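Local coordinates for putative carbohydrate metabolism domain-containing protein (Bacteroides vulgatus, PDB 3S30), which is of unknown function but, as a putative glycoside hydrolase with a galactose-binding-like domain, probably acts in carbohydrate metabolism, at residues N115-Y120 against G140-G145; L169-T174 against L323-D328; T97-T102 against T212-E217. One frame throughout, in Å; residues are numbered along the deposited sequence.

Contact 1 (N115-Y120 against G140-G145); sequences NKNEYY and GFALTG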
# COMPACT_ATOMS: atom_id res chain seq x y z
N ASN A 115 4.41 -21.44 1.65
CA ASN A 115 5.26 -22.01 0.61
C ASN A 115 6.72 -22.14 1.06
O ASN A 115 7.65 -21.80 0.32
CB ASN A 115 5.14 -21.17 -0.66
CG ASN A 115 5.84 -21.81 -1.86
OD1 ASN A 115 5.82 -23.04 -2.03
ND2 ASN A 115 6.46 -20.98 -2.68
N LYS A 116 6.89 -22.60 2.30
CA LYS A 116 8.21 -22.80 2.90
C LYS A 116 8.98 -21.48 3.11
O LYS A 116 10.20 -21.48 3.27
CB LYS A 116 9.02 -23.85 2.11
CG LYS A 116 8.31 -25.20 2.03
CD LYS A 116 9.07 -26.26 1.21
CE LYS A 116 10.08 -27.04 2.04
NZ LYS A 116 10.41 -28.38 1.44
N ASN A 117 8.24 -20.38 3.14
CA ASN A 117 8.76 -19.06 3.49
C ASN A 117 8.05 -18.55 4.73
O ASN A 117 7.00 -19.08 5.10
CB ASN A 117 8.50 -18.05 2.36
CG ASN A 117 8.99 -18.53 1.02
OD1 ASN A 117 10.20 -18.69 0.81
ND2 ASN A 117 8.06 -18.74 0.09
N GLU A 118 8.62 -17.52 5.35
CA GLU A 118 7.98 -16.77 6.43
C GLU A 118 8.10 -15.27 6.16
O GLU A 118 9.15 -14.80 5.75
CB GLU A 118 8.62 -17.13 7.77
CG GLU A 118 8.30 -18.53 8.26
CD GLU A 118 8.71 -18.76 9.72
OE1 GLU A 118 9.74 -18.18 10.16
OE2 GLU A 118 8.00 -19.51 10.43
N TYR A 119 7.02 -14.52 6.40
CA TYR A 119 7.02 -13.06 6.19
C TYR A 119 6.25 -12.31 7.29
O TYR A 119 5.58 -12.93 8.11
CB TYR A 119 6.45 -12.73 4.81
CG TYR A 119 5.03 -13.20 4.58
CD1 TYR A 119 3.95 -12.44 5.01
CD2 TYR A 119 4.77 -14.40 3.93
CE1 TYR A 119 2.66 -12.85 4.80
CE2 TYR A 119 3.46 -14.83 3.72
CZ TYR A 119 2.42 -14.06 4.16
OH TYR A 119 1.13 -14.46 3.97
N TYR A 120 6.36 -10.98 7.30
CA TYR A 120 5.64 -10.15 8.29
C TYR A 120 4.28 -9.63 7.81
O TYR A 120 4.12 -9.24 6.65
CB TYR A 120 6.47 -8.94 8.72
CG TYR A 120 7.73 -9.22 9.52
CD1 TYR A 120 7.80 -10.26 10.46
CD2 TYR A 120 8.85 -8.41 9.36
CE1 TYR A 120 8.97 -10.48 11.20
CE2 TYR A 120 10.00 -8.62 10.09
CZ TYR A 120 10.06 -9.64 10.99
OH TYR A 120 11.23 -9.81 11.69
N GLY A 140 2.06 -13.09 -2.26
CA GLY A 140 2.34 -13.26 -3.67
C GLY A 140 3.82 -13.55 -3.92
O GLY A 140 4.17 -14.37 -4.77
N PHE A 141 4.67 -12.88 -3.15
CA PHE A 141 6.11 -13.04 -3.27
C PHE A 141 6.53 -14.44 -2.77
O PHE A 141 7.45 -15.06 -3.32
CB PHE A 141 6.85 -11.93 -2.49
CG PHE A 141 8.33 -11.89 -2.77
CD1 PHE A 141 8.81 -11.33 -3.93
CD2 PHE A 141 9.23 -12.41 -1.87
CE1 PHE A 141 10.17 -11.28 -4.18
CE2 PHE A 141 10.59 -12.37 -2.11
CZ PHE A 141 11.06 -11.81 -3.27
N ALA A 142 5.83 -14.92 -1.75
CA ALA A 142 6.01 -16.28 -1.23
C ALA A 142 5.84 -17.40 -2.29
O ALA A 142 6.43 -18.48 -2.14
CB ALA A 142 5.06 -16.50 -0.05
N LEU A 143 5.05 -17.16 -3.33
CA LEU A 143 4.88 -18.13 -4.43
C LEU A 143 6.10 -18.26 -5.35
O LEU A 143 6.26 -19.31 -5.98
CB LEU A 143 3.68 -17.78 -5.31
CG LEU A 143 2.27 -17.79 -4.69
CD1 LEU A 143 1.25 -17.39 -5.76
CD2 LEU A 143 1.89 -19.14 -4.08
N THR A 144 6.93 -17.22 -5.43
CA THR A 144 8.01 -17.14 -6.43
C THR A 144 9.29 -17.85 -6.01
O THR A 144 10.20 -17.98 -6.82
CB THR A 144 8.39 -15.65 -6.80
OG1 THR A 144 9.10 -15.01 -5.72
CG2 THR A 144 7.16 -14.83 -7.19
N GLY A 145 9.37 -18.29 -4.76
CA GLY A 145 10.55 -18.98 -4.28
C GLY A 145 10.37 -19.60 -2.90
O GLY A 145 9.32 -19.45 -2.29
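Asn115 and Asn117 reach across to the carbonyls of Ala142 and Gly145. They stand at the turn of a beta-hairpin between strands 108-114 and 117-124. Asn115 and Lys116 both have left-handed helical backbone angles, as in a type I' turn. CG of Asn115 is anti to its backbone N (chi1 -172°), and ND2 donates to Ala142 O at 2.6 Å. That bond is nearly straight, 177° at the hydrogen, and it lies in the carbonyl plane and in the amide plane of the asparagine. Asn117 ND2 donates to Gly145 O at 2.8 Å. Here the acceptor again lies close to the amide plane, but the donor is tilted 24° from the carbonyl plane. Ala142 O is also 2.8 Å from Asn117 ND2, but the angle is too poor for a bond. Beside these polar contacts, Ala142 CB packs obliquely on the ring of Tyr119, 4.4 Å from CE2. The second shell fixes the amide of Asn117: its OD1 is hydrogen-bonded to Tyr148 N, and its ND2 makes a weak bond to Tyr114 O. An alanine in place of Asn117 would probably leave Gly145 O without this donor and Tyr148 N without its side-chain acceptor, so that the loop is held less firmly. Asn115 O is hydrogen-bonded to Ser146 OG, so the loop is held from the turn's backbone too. In segment 140-145, Thr144 OG1 donates to a lone pair of Phe141 O at 2.9 Å, and the same oxygen accepts from Thr144 N.

Contact 2 (L169-T174 against L323-D328); sequences LITRKT and LSASKD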
# COMPACT_ATOMS: atom_id res chain seq x y z
N LEU A 169 9.68 -0.62 2.66
CA LEU A 169 9.22 -1.16 1.40
C LEU A 169 10.43 -1.23 0.45
O LEU A 169 11.05 -0.21 0.13
CB LEU A 169 8.08 -0.31 0.83
CG LEU A 169 6.85 -0.16 1.74
CD1 LEU A 169 5.75 0.68 1.10
CD2 LEU A 169 6.28 -1.52 2.16
N ILE A 170 10.78 -2.45 0.04
CA ILE A 170 11.86 -2.67 -0.92
C ILE A 170 11.34 -3.51 -2.10
O ILE A 170 11.01 -4.68 -1.94
CB ILE A 170 13.06 -3.37 -0.26
CG1 ILE A 170 13.47 -2.67 1.03
CG2 ILE A 170 14.25 -3.42 -1.22
CD1 ILE A 170 14.71 -3.27 1.71
N THR A 171 11.22 -2.87 -3.27
CA THR A 171 10.92 -3.58 -4.51
C THR A 171 11.94 -4.70 -4.75
O THR A 171 13.14 -4.49 -4.67
CB THR A 171 10.88 -2.60 -5.71
OG1 THR A 171 9.69 -1.80 -5.62
CG2 THR A 171 10.89 -3.34 -7.06
N ARG A 172 11.44 -5.91 -5.02
CA ARG A 172 12.29 -7.10 -5.11
C ARG A 172 12.25 -7.72 -6.49
O ARG A 172 11.21 -7.72 -7.15
CB ARG A 172 11.84 -8.18 -4.12
CG ARG A 172 11.89 -7.83 -2.65
CD ARG A 172 13.24 -7.34 -2.21
NE ARG A 172 13.34 -7.30 -0.76
CZ ARG A 172 14.44 -7.03 -0.06
NH1 ARG A 172 15.57 -6.72 -0.68
NH2 ARG A 172 14.40 -7.04 1.27
N LYS A 173 13.39 -8.26 -6.90
CA LYS A 173 13.43 -9.21 -8.00
C LYS A 173 12.81 -10.52 -7.48
O LYS A 173 13.09 -10.93 -6.35
CB LYS A 173 14.88 -9.44 -8.42
CG LYS A 173 15.06 -10.24 -9.69
CD LYS A 173 16.54 -10.48 -9.95
CE LYS A 173 16.76 -11.26 -11.26
NZ LYS A 173 16.45 -12.71 -11.12
N THR A 174 11.95 -11.14 -8.29
CA THR A 174 11.35 -12.41 -7.90
C THR A 174 12.30 -13.59 -8.13
O THR A 174 13.31 -13.47 -8.83
CB THR A 174 10.06 -12.67 -8.68
OG1 THR A 174 10.27 -12.35 -10.06
CG2 THR A 174 8.93 -11.82 -8.10
N LEU A 323 0.58 2.43 -0.19
CA LEU A 323 1.96 2.89 -0.23
C LEU A 323 2.78 1.93 -1.11
O LEU A 323 2.60 0.71 -1.03
CB LEU A 323 2.52 2.92 1.20
CG LEU A 323 1.61 3.59 2.23
CD1 LEU A 323 2.00 3.23 3.67
CD2 LEU A 323 1.62 5.10 2.03
N SER A 324 3.67 2.45 -1.95
CA SER A 324 4.47 1.59 -2.83
C SER A 324 5.84 2.18 -3.13
O SER A 324 5.94 3.35 -3.45
CB SER A 324 3.75 1.35 -4.16
OG SER A 324 4.45 0.40 -4.97
N ALA A 325 6.89 1.35 -3.05
CA ALA A 325 8.26 1.77 -3.41
C ALA A 325 8.44 2.03 -4.91
O ALA A 325 9.33 2.78 -5.31
CB ALA A 325 9.28 0.76 -2.92
N SER A 326 7.60 1.41 -5.73
CA SER A 326 7.65 1.59 -7.19
C SER A 326 6.27 1.88 -7.77
O SER A 326 5.43 0.99 -7.87
CB SER A 326 8.27 0.34 -7.86
OG SER A 326 9.54 0.04 -7.30
N LYS A 327 6.04 3.13 -8.16
CA LYS A 327 4.74 3.56 -8.68
C LYS A 327 4.13 2.56 -9.66
O LYS A 327 2.95 2.21 -9.54
CB LYS A 327 4.87 4.92 -9.38
CG LYS A 327 3.58 5.38 -10.10
CD LYS A 327 3.75 6.76 -10.75
CE LYS A 327 2.41 7.30 -11.28
NZ LYS A 327 1.65 6.30 -12.12
N ASP A 328 4.94 2.12 -10.63
CA ASP A 328 4.46 1.27 -11.71
C ASP A 328 4.77 -0.21 -11.53
O ASP A 328 4.62 -0.99 -12.47
CB ASP A 328 4.99 1.79 -13.05
CG ASP A 328 4.26 3.04 -13.53
OD1 ASP A 328 3.04 3.15 -13.28
OD2 ASP A 328 4.91 3.90 -14.16
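Leu169 and Ala325 bring the two backbones nearest, with their CA atoms 5.7 Å apart, where strand 166-173 is interrupted at Thr171 and strand 317-324 has just ended. Leu169 lays its CD1 branch against Leu323, 3.9 Å from CB and 3.8 Å from the carbonyl O. Its CB meets Ala325 CB at 4.1 Å. Ala325 CB also lies 3.7 Å from Thr171 OG1 and equally far from Leu169 O. Both strands pair antiparallel with strand 185-191, so the contact joins two neighbours of that strand inside the beta-rich galactose-binding-like domain. Beyond the apolar part, Thr171 OG1 is modelled as donating to Ser326 OG. The separation of 2.5 Å is very short, and the exact length is doubtful. Thr171 OG1 is anti to its carbonyl carbon (chi1 -72°), which places it toward Ser326 OG. Both hydroxyls are buried and have further partners. Ser326 OG is hydrogen-bonded to Asp244 OD2, and Thr171 OG1 makes a weak bond with Gly188 N of strand 185-191. Next to the serine, Ala325 O is hydrogen-bonded to the hydroxyl of Tyr227.

Contact 3 (T97-T102 against T212-E217); sequences TKSIPT and TTFYYE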
# COMPACT_ATOMS: atom_id res chain seq x y z
N THR A 97 -19.98 -0.53 16.62
CA THR A 97 -19.08 0.08 15.60
C THR A 97 -17.83 0.68 16.24
O THR A 97 -17.89 1.75 16.85
CB THR A 97 -19.79 1.21 14.81
OG1 THR A 97 -20.08 2.31 15.67
CG2 THR A 97 -21.09 0.70 14.19
N LYS A 98 -16.70 -0.01 16.10
CA LYS A 98 -15.41 0.53 16.51
C LYS A 98 -14.61 0.97 15.29
O LYS A 98 -14.58 0.28 14.26
CB LYS A 98 -14.61 -0.51 17.31
CG LYS A 98 -15.11 -0.72 18.74
CD LYS A 98 -14.23 -1.71 19.49
CE LYS A 98 -14.77 -2.03 20.87
NZ LYS A 98 -13.94 -3.06 21.56
N SER A 99 -13.96 2.13 15.40
CA SER A 99 -13.08 2.63 14.36
C SER A 99 -11.74 1.91 14.42
O SER A 99 -11.29 1.52 15.50
CB SER A 99 -12.85 4.14 14.52
OG SER A 99 -11.89 4.63 13.58
N ILE A 100 -11.12 1.73 13.26
CA ILE A 100 -9.69 1.42 13.21
C ILE A 100 -8.90 2.62 13.77
O ILE A 100 -9.45 3.73 13.86
CB ILE A 100 -9.19 1.12 11.77
CG1 ILE A 100 -9.49 2.30 10.82
CG2 ILE A 100 -9.82 -0.20 11.24
CD1 ILE A 100 -8.91 2.13 9.43
N PRO A 101 -7.63 2.41 14.16
CA PRO A 101 -6.82 3.56 14.53
C PRO A 101 -6.57 4.48 13.34
O PRO A 101 -6.66 4.04 12.19
CB PRO A 101 -5.50 2.93 14.99
CG PRO A 101 -5.80 1.52 15.27
CD PRO A 101 -6.90 1.15 14.34
N THR A 102 -6.28 5.74 13.63
CA THR A 102 -5.96 6.72 12.59
C THR A 102 -4.50 7.16 12.61
O THR A 102 -4.07 7.92 11.74
CB THR A 102 -6.88 7.95 12.69
OG1 THR A 102 -6.76 8.55 14.00
CG2 THR A 102 -8.33 7.54 12.42
N THR A 212 -11.32 -0.53 3.90
CA THR A 212 -11.89 -1.05 5.13
C THR A 212 -12.92 -0.06 5.63
O THR A 212 -12.80 1.14 5.39
CB THR A 212 -10.83 -1.32 6.22
OG1 THR A 212 -11.31 -2.31 7.14
CG2 THR A 212 -10.50 -0.05 6.98
N THR A 213 -13.92 -0.56 6.35
CA THR A 213 -15.03 0.26 6.79
C THR A 213 -14.54 1.40 7.68
O THR A 213 -13.74 1.20 8.60
CB THR A 213 -16.09 -0.61 7.48
OG1 THR A 213 -16.58 -1.60 6.54
CG2 THR A 213 -17.25 0.24 8.00
N PHE A 214 -14.99 2.61 7.35
CA PHE A 214 -14.51 3.83 8.00
C PHE A 214 -15.69 4.77 8.26
O PHE A 214 -16.48 5.04 7.35
CB PHE A 214 -13.45 4.49 7.10
CG PHE A 214 -12.51 5.40 7.84
CD1 PHE A 214 -11.64 4.88 8.80
CD2 PHE A 214 -12.48 6.75 7.57
CE1 PHE A 214 -10.78 5.72 9.49
CE2 PHE A 214 -11.60 7.59 8.26
CZ PHE A 214 -10.75 7.07 9.22
N TYR A 215 -15.80 5.25 9.50
CA TYR A 215 -16.95 6.07 9.95
C TYR A 215 -16.70 7.57 9.91
O TYR A 215 -17.60 8.36 10.20
CB TYR A 215 -17.36 5.66 11.38
CG TYR A 215 -17.75 4.22 11.45
CD1 TYR A 215 -19.04 3.81 11.12
CD2 TYR A 215 -16.83 3.24 11.80
CE1 TYR A 215 -19.39 2.49 11.15
CE2 TYR A 215 -17.18 1.91 11.83
CZ TYR A 215 -18.47 1.54 11.50
OH TYR A 215 -18.83 0.22 11.53
N TYR A 216 -15.49 7.98 9.54
CA TYR A 216 -15.15 9.39 9.50
C TYR A 216 -14.92 9.89 8.08
O TYR A 216 -14.80 9.10 7.14
CB TYR A 216 -13.93 9.67 10.38
CG TYR A 216 -14.13 9.21 11.80
CD1 TYR A 216 -15.07 9.82 12.61
CD2 TYR A 216 -13.39 8.15 12.32
CE1 TYR A 216 -15.28 9.39 13.92
CE2 TYR A 216 -13.59 7.72 13.63
CZ TYR A 216 -14.53 8.35 14.42
OH TYR A 216 -14.74 7.93 15.72
N GLU A 217 -14.88 11.20 7.95
CA GLU A 217 -14.54 11.84 6.68
C GLU A 217 -13.09 12.33 6.79
O GLU A 217 -12.81 13.28 7.52
CB GLU A 217 -15.52 12.97 6.32
CG GLU A 217 -16.60 13.22 7.37
CD GLU A 217 -17.73 14.12 6.91
OE1 GLU A 217 -17.87 14.37 5.69
OE2 GLU A 217 -18.48 14.58 7.79
O HOH W 1 -13.87 4.89 11.68
O HOH W 2 -13.04 1.51 11.21
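Ser99 and Phe214 mark the closest backbone approach, CA to CA 6.6 Å, and the end-to-end directions of the touching parts are 86° apart. Segment 97-102 is the irregular start of the modelled chain; segment 212-217 leaves the end of strand 208-213. Ile100 and Thr212 meet tip to tip, CD1 to CG2 at 3.6 Å. Ile100 CG1 lies between its backbone N and carbonyl carbon (chi1 57°), and it meets the ring edge of Phe214 in plane, 3.9 Å from CE1. Thr102 CG2 comes to the same ring's edge near CZ. Phe214 also packs on Leu347 and Cys349 of strand 339-349. Further out, Thr97 CG2 and CB touch the phenol end of Tyr215, with CG2 3.5 Å from OH. Ser99 OG lies at the edge of the Tyr216 ring, 3.5 Å from CE2. That hydroxyl donates to Ile100 O at 2.6 Å and accepts from a water that in turn takes the N-H of Tyr215. A second water accepts from Ile100 N at 2.8 Å and donates to Thr213 O. Direct contact is mainly by aliphatic groups and aromatic rings, consistent with a joint set more by fit and bridging water than by direct polar bonds.

In the fold
Contact 2 is the buried one, its centre about 10 Å from the centre of the chain; contacts 1 and 3 are only partly buried, their centres about 18 Å from it. Contacts 1 and 2 touch: Phe141 CE1 packs on Arg172 CB at 3.5 Å, and the CG2 methyls of Thr144 and Thr174 meet at 3.6 Å. Helix 138-142 and the loop after it thus pack on the end of strand 166-173 and the residue beyond. Contacts 2 and 3 lie on opposite sides of the chain centre, yet reach neighbouring strands, 317-324 and 208-213. The chemistry differs with the place. Contact 1 uses asparagine amides on backbone carbonyls, contact 2 buried aliphatic groups and paired hydroxyls, contact 3 aromatic rings, methyls and bridging waters.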